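Hemopexin fold protein CP4 (Vigna unguiculata, PDB 3OYO) is a seed protein of unknown precise role, with a four-bladed hemopexin-fold beta-propeller that binds calcium in its central channel. Local coordinates at residues F159-G164 with A202-G207. Sequence-based numbering, arbitrary orientation.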
ATOM      1  N   PHE A 159     -10.440   8.680 -11.788  1.00 11.97           N
ATOM      2  CA  PHE A 159     -11.402   7.686 -11.242  1.00 10.94           C
ATOM      3  C   PHE A 159     -12.728   8.388 -10.968  1.00 11.60           C
ATOM      4  O   PHE A 159     -12.997   8.795  -9.837  1.00 10.68           O
ATOM      5  CB  PHE A 159     -10.912   7.138  -9.911  1.00 11.47           C
ATOM      6  CG  PHE A 159      -9.626   6.354  -9.988  1.00 10.94           C
ATOM      7  CD1 PHE A 159      -9.652   4.982 -10.183  1.00 11.56           C
ATOM      8  CD2 PHE A 159      -8.393   7.002  -9.885  1.00 12.62           C
ATOM      9  CE1 PHE A 159      -8.470   4.238 -10.223  1.00 11.76           C
ATOM     10  CE2 PHE A 159      -7.185   6.290  -9.933  1.00 11.95           C
ATOM     11  CZ  PHE A 159      -7.223   4.904 -10.098  1.00 13.36           C
ATOM     12  N   PRO A 160     -13.567   8.585 -11.997  1.00 11.68           N
ATOM     13  CA  PRO A 160     -14.816   9.328 -11.701  1.00 12.73           C
ATOM     14  C   PRO A 160     -15.721   8.751 -10.603  1.00 12.34           C
ATOM     15  O   PRO A 160     -16.378   9.516  -9.894  1.00 12.59           O
ATOM     16  CB  PRO A 160     -15.544   9.378 -13.060  1.00 13.94           C
ATOM     17  CG  PRO A 160     -14.909   8.330 -13.856  1.00 14.69           C
ATOM     18  CD  PRO A 160     -13.459   8.250 -13.414  1.00 13.43           C
ATOM     19  N   VAL A 161     -15.738   7.436 -10.409  1.00 15.52           N
ATOM     20  CA  VAL A 161     -16.531   6.869  -9.288  1.00 16.15           C
ATOM     21  C   VAL A 161     -16.032   7.299  -7.908  1.00 15.66           C
ATOM     22  O   VAL A 161     -16.798   7.313  -6.935  1.00 14.73           O
ATOM     23  CB  VAL A 161     -16.621   5.326  -9.341  1.00 17.00           C
ATOM     24  CG1 VAL A 161     -17.482   4.917 -10.470  1.00 18.44           C
ATOM     25  CG2 VAL A 161     -15.212   4.666  -9.365  1.00 17.94           C
ATOM     26  N   LEU A 162     -14.748   7.649  -7.805  1.00 12.40           N
ATOM     27  CA  LEU A 162     -14.199   8.133  -6.514  1.00 12.10           C
ATOM     28  C   LEU A 162     -14.415   9.622  -6.328  1.00 11.87           C
ATOM     29  O   LEU A 162     -14.258  10.146  -5.243  1.00 10.39           O
ATOM     30  CB  LEU A 162     -12.705   7.793  -6.369  1.00 10.00           C
ATOM     31  CG  LEU A 162     -12.369   6.317  -6.350  1.00  8.32           C
ATOM     32  CD1 LEU A 162     -10.865   6.137  -6.127  1.00  8.46           C
ATOM     33  CD2 LEU A 162     -13.180   5.648  -5.271  1.00  8.16           C
ATOM     34  N   ASN A 163     -14.783  10.297  -7.407  1.00 14.22           N
ATOM     35  CA  ASN A 163     -15.142  11.706  -7.337  1.00 16.31           C
ATOM     36  C   ASN A 163     -16.376  11.899  -6.437  1.00 16.65           C
ATOM     37  O   ASN A 163     -17.424  11.260  -6.617  1.00 24.33           O
ATOM     38  CB  ASN A 163     -15.413  12.233  -8.737  1.00 24.93           C
ATOM     39  CG  ASN A 163     -15.330  13.716  -8.808  1.00 29.69           C
ATOM     40  OD1 ASN A 163     -14.324  14.318  -8.455  1.00 37.38           O
ATOM     41  ND2 ASN A 163     -16.379  14.329  -9.273  1.00 36.46           N
ATOM     42  N   GLY A 164     -16.222  12.784  -5.459  1.00 17.17           N
ATOM     43  CA  GLY A 164     -17.303  13.094  -4.556  1.00 16.21           C
ATOM     44  C   GLY A 164     -17.243  12.257  -3.311  1.00 16.09           C
ATOM     45  O   GLY A 164     -17.965  12.521  -2.381  1.00 16.80           O
ATOM     46  N   ALA A 202     -11.176   5.258 -15.738  1.00 27.82           N
ATOM     47  CA  ALA A 202     -12.561   5.729 -15.801  1.00 28.39           C
ATOM     48  C   ALA A 202     -13.576   4.581 -15.652  1.00 28.57           C
ATOM     49  O   ALA A 202     -14.676   4.790 -15.141  1.00 32.83           O
ATOM     50  CB  ALA A 202     -12.795   6.515 -17.102  1.00 28.44           C
ATOM     51  N   ASP A 203     -13.186   3.371 -16.062  1.00 29.15           N
ATOM     52  CA  ASP A 203     -14.016   2.165 -15.926  1.00 28.85           C
ATOM     53  C   ASP A 203     -13.895   1.397 -14.577  1.00 27.49           C
ATOM     54  O   ASP A 203     -14.237   0.220 -14.485  1.00 31.03           O
ATOM     55  CB  ASP A 203     -13.726   1.238 -17.098  1.00 32.84           C
ATOM     56  CG  ASP A 203     -14.494   1.633 -18.326  1.00 36.02           C
ATOM     57  OD1 ASP A 203     -15.739   1.533 -18.277  1.00 40.56           O
ATOM     58  OD2 ASP A 203     -13.878   2.084 -19.304  1.00 38.00           O
ATOM     59  N   THR A 204     -13.411   2.089 -13.548  1.00 20.80           N
ATOM     60  CA  THR A 204     -13.295   1.533 -12.200  1.00 18.96           C
ATOM     61  C   THR A 204     -14.685   1.332 -11.619  1.00 17.97           C
ATOM     62  O   THR A 204     -15.577   2.201 -11.756  1.00 21.38           O
ATOM     63  CB  THR A 204     -12.441   2.465 -11.307  1.00 19.77           C
ATOM     64  OG1 THR A 204     -11.155   2.584 -11.898  1.00 19.73           O
ATOM     65  CG2 THR A 204     -12.286   1.953  -9.851  1.00 17.91           C
ATOM     66  N   LEU A 205     -14.861   0.157 -11.004  1.00 16.16           N
ATOM     67  CA  LEU A 205     -16.068  -0.140 -10.228  1.00 14.86           C
ATOM     68  C   LEU A 205     -15.760   0.056  -8.764  1.00 15.22           C
ATOM     69  O   LEU A 205     -14.685  -0.241  -8.322  1.00 14.84           O
ATOM     70  CB  LEU A 205     -16.583  -1.557 -10.467  1.00 11.53           C
ATOM     71  CG  LEU A 205     -16.760  -2.035 -11.912  1.00 10.58           C
ATOM     72  CD1 LEU A 205     -17.226  -3.439 -11.859  1.00  9.32           C
ATOM     73  CD2 LEU A 205     -17.771  -1.179 -12.696  1.00  8.97           C
ATOM     74  N   VAL A 206     -16.719   0.586  -8.023  1.00 18.73           N
ATOM     75  CA  VAL A 206     -16.525   0.851  -6.609  1.00 18.15           C
ATOM     76  C   VAL A 206     -17.705   0.289  -5.810  1.00 18.67           C
ATOM     77  O   VAL A 206     -18.847   0.269  -6.299  1.00 19.16           O
ATOM     78  CB  VAL A 206     -16.304   2.368  -6.335  1.00 11.45           C
ATOM     79  CG1 VAL A 206     -17.537   3.156  -6.590  1.00 10.01           C
ATOM     80  CG2 VAL A 206     -15.819   2.597  -4.940  1.00  9.10           C
ATOM     81  N   GLY A 207     -17.395  -0.193  -4.604  1.00 15.77           N
ATOM     82  CA  GLY A 207     -18.387  -0.794  -3.691  1.00 15.73           C
ATOM     83  C   GLY A 207     -18.862   0.302  -2.781  1.00 16.52           C
ATOM     84  O   GLY A 207     -18.360   1.413  -2.884  1.00 16.20           O
TER
HETATM   85  O   HOH W   1     -14.240   5.422 -12.217  1.00 23.13           O
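Thr204 meets the rim of the Phe159 ring: its OG1 lies close to the ring plane, 3.3 Å from Phe159 CD1, while Thr204 CB and CG2 reach the same carbon. Val161 packs against Thr204 and Val206. Its CG2 sits 3.5 Å from the carbonyl Thr204 O and also touches Thr204 CG2. Val161 CB meets Val206 CG1 at 3.6 Å, the two side chains lying alongside each other and running opposite ways. With Val206 CG2 anti to its backbone N, that methyl comes to 4.0 Å from Leu162 CD2. At the other end, Pro160 CD rests on Ala202 CA (3.6 Å). No direct hydrogen bond joins the segments; one water bridges them, accepting from Val161 N at 3.1 Å and donating to Ala202 O. In the second shell, Thr204 OG1 is hydrogen-bonded to Lys201 O, which fixes the hydroxyl beside the ring. An alanine in place of Thr204 would remove OG1 and CG2, which would probably leave Lys201 O without this hydroxyl and open a gap against the Phe159 edge and Val161 CG2. Leu162 N donates a hydrogen bond to Phe159 O at 2.9 Å, closing the turn that presents Val161. This contact joins adjacent propeller blades: Phe159, just after helix 155-158, packs on Tyr131 and Phe133 of strand 129-134 in one blade, whereas Thr204 and Val206 lie against strand 190-195 of the next.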